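Local structure of tudor and KH domain-containing protein homolog (Bombyx mori, 5VQH) at residues A[42-45]-A[46-49]; A[101-104]-A[105-108]; A[121-124]-A[125-128]; A[175-179]-A[180-184]. The protein takes part in primary piRNA biogenesis in the germline, its extended Tudor domain binding the symmetrically methylated Piwi proteins Siwi and Ago3 so that transposons stay repressed. All coordinates share one frame; numbering follows the deposited sequence.

Interaction 1 (A[42-45]-A[46-49])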
# COMPACT_ATOMS: atom_id res chain seq x y z
N GLY A 42 -9.61 -12.26 3.34
CA GLY A 42 -9.50 -13.32 4.31
C GLY A 42 -9.49 -12.82 5.71
O GLY A 42 -9.73 -11.63 5.93
N PRO A 43 -9.21 -13.71 6.68
CA PRO A 43 -9.44 -13.40 8.09
C PRO A 43 -8.55 -12.31 8.68
O PRO A 43 -8.94 -11.70 9.70
CB PRO A 43 -9.26 -14.75 8.79
CG PRO A 43 -8.37 -15.52 7.90
CD PRO A 43 -8.77 -15.11 6.52
N GLN A 44 -7.40 -12.03 8.06
CA GLN A 44 -6.55 -10.94 8.55
C GLN A 44 -7.14 -9.54 8.26
O GLN A 44 -6.72 -8.55 8.85
CB GLN A 44 -5.14 -11.06 8.01
CG GLN A 44 -4.34 -12.13 8.72
CD GLN A 44 -2.97 -12.38 8.14
OE1 GLN A 44 -2.51 -11.64 7.27
NE2 GLN A 44 -2.32 -13.44 8.60
N VAL A 45 -8.14 -9.44 7.41
CA VAL A 45 -8.75 -8.16 7.16
C VAL A 45 -9.49 -7.72 8.41
O VAL A 45 -9.39 -6.58 8.83
CB VAL A 45 -9.67 -8.20 5.93
CG1 VAL A 45 -10.44 -6.90 5.79
CG2 VAL A 45 -8.84 -8.46 4.66
N ALA A 46 -10.23 -8.64 9.01
CA ALA A 46 -11.00 -8.33 10.20
C ALA A 46 -10.05 -8.14 11.38
O ALA A 46 -10.30 -7.34 12.27
CB ALA A 46 -11.99 -9.45 10.48
N GLN A 47 -8.95 -8.89 11.39
CA GLN A 47 -7.91 -8.66 12.37
C GLN A 47 -7.34 -7.23 12.23
O GLN A 47 -7.11 -6.55 13.24
CB GLN A 47 -6.83 -9.71 12.27
CG GLN A 47 -7.25 -11.07 12.77
CD GLN A 47 -6.08 -12.05 12.71
OE1 GLN A 47 -5.55 -12.34 11.65
NE2 GLN A 47 -5.67 -12.54 13.85
N LEU A 48 -7.16 -6.78 10.99
CA LEU A 48 -6.73 -5.42 10.69
C LEU A 48 -7.70 -4.42 11.19
O LEU A 48 -7.31 -3.53 11.94
CB LEU A 48 -6.51 -5.21 9.19
CG LEU A 48 -6.09 -3.80 8.72
CD1 LEU A 48 -4.79 -3.32 9.35
CD2 LEU A 48 -5.96 -3.79 7.21
N ASP A 49 -8.96 -4.55 10.78
CA ASP A 49 -10.05 -3.74 11.34
C ASP A 49 -9.97 -3.62 12.86
O ASP A 49 -10.17 -2.55 13.42
CB ASP A 49 -11.40 -4.34 10.99
CG ASP A 49 -11.79 -4.18 9.51
OD1 ASP A 49 -11.07 -3.49 8.74
OD2 ASP A 49 -12.84 -4.75 9.12
O HOH W 1 -11.99 -10.59 7.17
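Gln47 N donates to Pro43 O at 3.3 Å, one of three successive i to i+4 backbone bonds in helix 43-59. Leu48 N follows to Gln44 O at 2.8 Å, and Asp49 N to Val45 O, also 2.8 Å and nearly straight at 173°. They are preceded by an i to i+3 bond, in which Val45 N gives its hydrogen to Gly42 O at 3.1 Å. Ala46 N is served by a water that donates to Gly42 O at 2.8 Å and accepts weakly from Ala46 N. This is the amino-terminal turn of a helix within the extended Tudor domain. Pro43 suits this first turn, where its missing N-H costs no helix bond, and Gly42 has backbone angles at which a side chain would collide with the carbonyl oxygen of the residue before. Among the side chains, the amide oxygen OE1 of Gln47 rests against Gln44 CG at 3.2 Å, the two amide planes turned 40° apart. Gln44 CG stands anti to its own carbonyl carbon (chi1 -77°), and the extended chain carries OE1 away from Gln47 to accept hydrogen bonds from Gln140 and Arg138. Buried Leu48 sets its CB against the carbonyl oxygens of Gln44 and Val45, while its side chain touches Asp115.

Interaction 2 (A[101-104]-A[105-108])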
# COMPACT_ATOMS: atom_id res chain seq x y z
N GLU A 101 11.59 24.80 6.38
CA GLU A 101 12.36 26.02 6.58
C GLU A 101 11.59 27.19 7.16
O GLU A 101 12.19 28.23 7.44
CB GLU A 101 13.05 26.46 5.28
CG GLU A 101 12.13 26.92 4.15
CD GLU A 101 12.89 27.48 2.94
OE1 GLU A 101 14.13 27.71 3.06
OE2 GLU A 101 12.24 27.69 1.87
N PHE A 102 10.27 27.05 7.32
CA PHE A 102 9.45 28.11 7.91
C PHE A 102 9.02 27.75 9.31
O PHE A 102 8.50 28.60 10.05
CB PHE A 102 8.23 28.36 7.03
CG PHE A 102 8.59 28.87 5.67
CD1 PHE A 102 8.92 30.20 5.48
CD2 PHE A 102 8.61 28.02 4.58
CE1 PHE A 102 9.27 30.69 4.23
CE2 PHE A 102 8.93 28.50 3.32
CZ PHE A 102 9.27 29.82 3.14
N ASP A 103 9.27 26.51 9.70
CA ASP A 103 9.03 26.10 11.06
C ASP A 103 10.10 25.11 11.54
O ASP A 103 10.15 23.96 11.07
CB ASP A 103 7.66 25.44 11.14
CG ASP A 103 7.17 25.28 12.55
OD1 ASP A 103 7.91 25.61 13.51
OD2 ASP A 103 6.02 24.83 12.70
N SER A 104 10.94 25.52 12.48
CA SER A 104 12.11 24.72 12.86
C SER A 104 11.73 23.61 13.84
O SER A 104 12.43 22.59 13.96
CB SER A 104 13.26 25.60 13.38
OG SER A 104 12.93 26.40 14.51
N SER A 105 10.60 23.80 14.52
CA SER A 105 10.05 22.79 15.43
C SER A 105 9.46 21.58 14.71
O SER A 105 8.95 20.66 15.38
CB SER A 105 8.91 23.40 16.23
OG SER A 105 7.84 23.72 15.35
N GLN A 106 9.48 21.59 13.38
CA GLN A 106 8.76 20.59 12.60
C GLN A 106 9.51 20.08 11.41
O GLN A 106 9.46 20.66 10.33
CB GLN A 106 7.44 21.16 12.07
CG GLN A 106 6.39 21.31 13.14
CD GLN A 106 5.02 20.88 12.67
OE1 GLN A 106 4.70 20.97 11.49
NE2 GLN A 106 4.20 20.41 13.60
N GLN A 107 10.18 18.97 11.61
CA GLN A 107 10.50 18.15 10.48
C GLN A 107 9.24 17.41 10.11
O GLN A 107 8.32 17.24 10.93
CB GLN A 107 11.57 17.16 10.79
CG GLN A 107 12.95 17.73 10.73
CD GLN A 107 13.47 18.06 12.09
OE1 GLN A 107 13.80 17.16 12.87
NE2 GLN A 107 13.55 19.34 12.38
N VAL A 108 9.21 16.98 8.87
CA VAL A 108 8.08 16.28 8.35
C VAL A 108 8.60 14.94 7.81
O VAL A 108 9.69 14.85 7.19
CB VAL A 108 7.31 17.14 7.32
CG1 VAL A 108 8.20 17.58 6.19
CG2 VAL A 108 6.14 16.38 6.75
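Asp103 OD1 takes the hydroxyl hydrogen of Ser105 OG at 2.6 Å, and this short bond is the tight part of the contact. The hydroxyl meets the oxygen from above the carboxylate plane, 43° out of it. Ser105 OG lies between its backbone N and carbonyl carbon (chi1 66°), a rotamer that turns it back to the aspartate, while Asp103 CG swings to the far side of its own N and reaches forward over the turn. The same OD1 also receives a weak bond from Ser105 N at 3.4 Å, which places both donors of one serine on a single oxygen. A short acid two positions before a serine suits this pair of bonds, since its carboxylate can reach both the amide and the hydroxyl. Were this carboxylate replaced by the methyl of an alanine, Ser105 N and OG would probably lose their shared acceptor and the turn be less firmly fixed.

The rest is looser. Gln106 N makes a weak bond to Asp103 O at 3.4 Å, and Gln106 CG packs beside Asp103 OD2 at 3.6 Å, with the amide and carboxylate planes only 11° apart. Exposed Gln107, bent at chi2, brings NE2 no nearer than 3.8 Å to Ser104 O. Ser104 and Ser105 are exposed, and small polar residues suit such a place. Asp103 to Gln106 form a type I beta turn in the loop joining strands 89-98 and 108-113, neighbours in the antiparallel sheet of the Tudor domain.

Interaction 3 (A[121-124]-A[125-128])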
# COMPACT_ATOMS: atom_id res chain seq x y z
N TYR A 121 2.87 12.77 4.17
CA TYR A 121 3.88 13.53 4.87
C TYR A 121 3.23 13.92 6.17
O TYR A 121 2.18 14.56 6.16
CB TYR A 121 4.23 14.80 4.09
CG TYR A 121 5.08 14.59 2.86
CD1 TYR A 121 6.39 14.17 3.00
CD2 TYR A 121 4.59 14.83 1.59
CE1 TYR A 121 7.19 13.98 1.90
CE2 TYR A 121 5.37 14.65 0.47
CZ TYR A 121 6.67 14.21 0.63
OH TYR A 121 7.48 14.02 -0.46
N VAL A 122 3.82 13.50 7.28
CA VAL A 122 3.28 13.74 8.60
C VAL A 122 4.37 14.44 9.38
O VAL A 122 5.55 14.13 9.26
CB VAL A 122 2.90 12.41 9.29
CG1 VAL A 122 2.74 12.57 10.80
CG2 VAL A 122 1.61 11.88 8.70
N ALA A 123 3.97 15.41 10.18
CA ALA A 123 4.90 16.13 11.02
C ALA A 123 5.41 15.13 12.01
O ALA A 123 4.63 14.34 12.53
CB ALA A 123 4.18 17.25 11.74
N THR A 124 6.70 15.14 12.27
CA THR A 124 7.24 14.18 13.18
C THR A 124 6.72 14.36 14.59
O THR A 124 6.74 13.43 15.38
CB THR A 124 8.77 14.19 13.22
OG1 THR A 124 9.21 15.46 13.64
CG2 THR A 124 9.36 13.89 11.84
N HIS A 125 6.20 15.54 14.89
CA HIS A 125 5.68 15.84 16.23
C HIS A 125 4.54 14.90 16.63
O HIS A 125 4.36 14.60 17.81
CB HIS A 125 5.21 17.31 16.28
CG HIS A 125 4.56 17.68 17.57
ND1 HIS A 125 3.19 17.65 17.75
CD2 HIS A 125 5.09 18.06 18.75
CE1 HIS A 125 2.91 18.01 18.99
NE2 HIS A 125 4.05 18.27 19.62
N GLU A 126 3.76 14.44 15.67
CA GLU A 126 2.55 13.71 16.00
C GLU A 126 2.69 12.19 15.82
O GLU A 126 1.71 11.48 15.95
CB GLU A 126 1.37 14.25 15.18
CG GLU A 126 1.48 14.08 13.66
CD GLU A 126 0.37 14.80 12.91
OE1 GLU A 126 -0.80 14.40 13.09
OE2 GLU A 126 0.68 15.77 12.16
N LEU A 127 3.89 11.70 15.53
CA LEU A 127 4.15 10.25 15.54
C LEU A 127 4.39 9.74 16.98
O LEU A 127 4.83 10.50 17.86
CB LEU A 127 5.36 9.90 14.67
CG LEU A 127 5.40 10.44 13.23
CD1 LEU A 127 6.77 10.21 12.61
CD2 LEU A 127 4.32 9.78 12.41
N CYS A 128 4.10 8.46 17.21
CA CYS A 128 4.31 7.85 18.50
C CYS A 128 5.06 6.57 18.34
O CYS A 128 5.07 6.01 17.26
CB CYS A 128 2.97 7.54 19.15
SG CYS A 128 2.14 8.99 19.78
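Apolar contact joins Val122 CG1 to side chains in and just after the turn: Leu127 CD2 lies 3.6 Å away and the methylene Glu126 CG 3.5 Å. Val122 CG1 stands opposite its own backbone N, which directs this methyl to the turn, where the Glu126 side chain crosses it at about a right angle. Leu127 meets it with a single branch, while its other methyl, CD1, lies 4.0 Å from Thr124 CA. Branched aliphatic residues fit here because both are buried, Leu127 also reaching Ala81 and Leu70.

Glu126 mixes the two characters. Its CG, held between backbone N and carbonyl carbon (chi1 64°), covers Val122, and the extended chain then brings OE2 alongside Ala123 CB at 3.8 Å. With an alanine here the Val122 methyl is likely to lose its cover on one flank, leaving a gap beside Ala123.

Backbone hydrogen bonds set the turn. Glu126 N donates to Ala123 O at 3.3 Å, well aligned at the hydrogen (165°) but approaching from above the carbonyl plane, 51° out of it. Leu127 N adds a weak bond to Thr124 O. Thr124 OG1 turns elsewhere, to a weak bond with Gln107 O in the loop before strand 108-113.

Such i to i+3 bonding is that of a 3-10 turn, which here carries the Tudor chain from edge strand 119-123 toward strand 128-129 at the other edge of the antiparallel sheet.

Interaction 4 (A[175-179]-A[180-184])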
# COMPACT_ATOMS: atom_id res chain seq x y z
N ARG A 175 -8.55 6.28 -13.97
CA ARG A 175 -9.47 5.29 -14.46
C ARG A 175 -9.16 3.90 -13.84
O ARG A 175 -10.07 3.11 -13.51
CB ARG A 175 -9.35 5.30 -15.98
CG ARG A 175 -10.30 4.38 -16.68
CD ARG A 175 -11.68 4.96 -16.86
NE ARG A 175 -12.48 3.86 -17.37
CZ ARG A 175 -13.57 3.38 -16.80
NH1 ARG A 175 -14.08 3.93 -15.69
NH2 ARG A 175 -14.19 2.36 -17.38
N PHE A 176 -7.87 3.65 -13.65
CA PHE A 176 -7.42 2.50 -12.93
C PHE A 176 -7.92 2.55 -11.50
O PHE A 176 -8.25 1.52 -10.94
CB PHE A 176 -5.89 2.40 -12.98
CG PHE A 176 -5.30 1.20 -12.24
CD1 PHE A 176 -5.58 -0.09 -12.64
CD2 PHE A 176 -4.40 1.39 -11.17
CE1 PHE A 176 -5.02 -1.18 -11.98
CE2 PHE A 176 -3.82 0.29 -10.51
CZ PHE A 176 -4.15 -0.99 -10.91
N GLU A 177 -8.00 3.75 -10.90
CA GLU A 177 -8.55 3.82 -9.57
C GLU A 177 -10.05 3.56 -9.57
O GLU A 177 -10.60 3.11 -8.58
CB GLU A 177 -8.25 5.17 -8.92
CG GLU A 177 -6.77 5.45 -8.73
CD GLU A 177 -6.50 6.70 -7.89
OE1 GLU A 177 -7.39 7.12 -7.13
OE2 GLU A 177 -5.39 7.26 -7.97
N GLU A 178 -10.73 3.87 -10.66
CA GLU A 178 -12.18 3.66 -10.71
C GLU A 178 -12.43 2.18 -10.92
O GLU A 178 -13.24 1.59 -10.21
CB GLU A 178 -12.86 4.47 -11.82
CG GLU A 178 -13.03 5.96 -11.52
CD GLU A 178 -13.09 6.87 -12.78
OE1 GLU A 178 -13.52 6.41 -13.87
OE2 GLU A 178 -12.71 8.06 -12.69
N LEU A 179 -11.72 1.59 -11.87
CA LEU A 179 -11.94 0.20 -12.21
C LEU A 179 -11.65 -0.73 -11.03
O LEU A 179 -12.39 -1.69 -10.82
CB LEU A 179 -11.07 -0.22 -13.39
CG LEU A 179 -11.36 0.46 -14.72
CD1 LEU A 179 -10.28 0.14 -15.73
CD2 LEU A 179 -12.73 0.01 -15.21
N THR A 180 -10.59 -0.44 -10.26
CA THR A 180 -10.25 -1.23 -9.06
C THR A 180 -11.06 -0.81 -7.85
O THR A 180 -11.03 -1.52 -6.83
CB THR A 180 -8.76 -1.11 -8.66
OG1 THR A 180 -8.45 0.25 -8.27
CG2 THR A 180 -7.83 -1.54 -9.80
N GLN A 181 -11.76 0.32 -7.95
CA GLN A 181 -12.44 0.90 -6.78
C GLN A 181 -11.52 0.90 -5.57
O GLN A 181 -11.87 0.41 -4.49
CB GLN A 181 -13.73 0.14 -6.46
CG GLN A 181 -14.62 0.01 -7.68
CD GLN A 181 -16.07 -0.28 -7.33
OE1 GLN A 181 -16.40 -0.66 -6.21
NE2 GLN A 181 -16.95 -0.09 -8.31
N VAL A 182 -10.34 1.46 -5.77
CA VAL A 182 -9.33 1.56 -4.74
C VAL A 182 -9.92 2.07 -3.44
O VAL A 182 -10.75 2.95 -3.45
CB VAL A 182 -8.17 2.47 -5.18
CG1 VAL A 182 -8.65 3.88 -5.51
CG2 VAL A 182 -7.07 2.47 -4.12
N ALA A 183 -9.51 1.47 -2.33
CA ALA A 183 -9.93 1.87 -0.98
C ALA A 183 -11.41 1.77 -0.66
O ALA A 183 -11.86 2.36 0.31
CB ALA A 183 -9.40 3.29 -0.66
N ARG A 184 -12.17 1.02 -1.45
CA ARG A 184 -13.61 0.87 -1.24
C ARG A 184 -13.98 -0.57 -0.89
O ARG A 184 -15.12 -0.98 -1.02
CB ARG A 184 -14.35 1.27 -2.51
CG ARG A 184 -14.19 2.72 -2.91
CD ARG A 184 -15.23 3.55 -2.16
NE ARG A 184 -15.12 4.99 -2.40
CZ ARG A 184 -15.87 5.91 -1.78
NH1 ARG A 184 -16.78 5.56 -0.87
NH2 ARG A 184 -15.70 7.19 -2.06
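Thr180 meets Phe176 twice over, by its hydroxyl and by its methyl. OG1 donates to Phe176 O at 3.0 Å, and Thr180 N gives to the same carbonyl oxygen, which thus accepts two donors from one residue. Thr180 CG2 lies over one face of the Phe176 ring, 4.0 Å from its centroid, in a CH-pi contact offset toward CE1. With OG1 between backbone N and carbonyl carbon (chi1 64°), the hydroxyl turns back to Phe176 O while the methyl lies on the ring face. Threonine suits this buried place because its hydroxyl finds an acceptor while its methyl finds an apolar surface.

Next come the bonds that end the helix. Val182 N donates to Glu177 O at 3.3 Å, in the carbonyl plane, and Gln181 N donates to Glu178 O at 3.0 Å from well above its carbonyl plane. Together with the positive phi of Gln181 (46°) these form a Schellman motif. Beyond the reversal Val182 CG1 lies beside Glu177 CB at 3.7 Å, an apolar contact across the cap.

Farther out, Arg175 NH1 forms a salt bridge with Glu178 OE1 at 3.1 Å, in the guanidinium plane, while Leu179 CD2 covers one guanidinium face and Arg175 NE pairs with Glu232. Helix 170-179 packs through Phe176 and Leu179 on helix 225-231, and Phe176, Thr180 and Val182 face strand 23-30, the Phe176 ring also meeting Phe36 of strand 35-40 edge-to-face.

Overall arrangement
Interactions 2 and 3 belong to one antiparallel sheet and touch: Gln107 O lies 3.0 Å from Thr124 N, a probable hydrogen bond, and Val108 packs on Tyr121. Interactions 1 and 4 mark opposite ends of helices, the start of 43-59 and the close of 170-179, and their nearest atoms are about 10 Å apart. Interactions 1 and 2 are surface contacts ruled by polar bonds, with a water in the former and a carboxylate-to-serine hydrogen bond in the latter. Interactions 3 and 4 are partly buried and add apolar side chains to their turns. The side chains of Leu48, Val182 and Val122 lie about 8, 7 and 10 Å from the bound dimethylarginine.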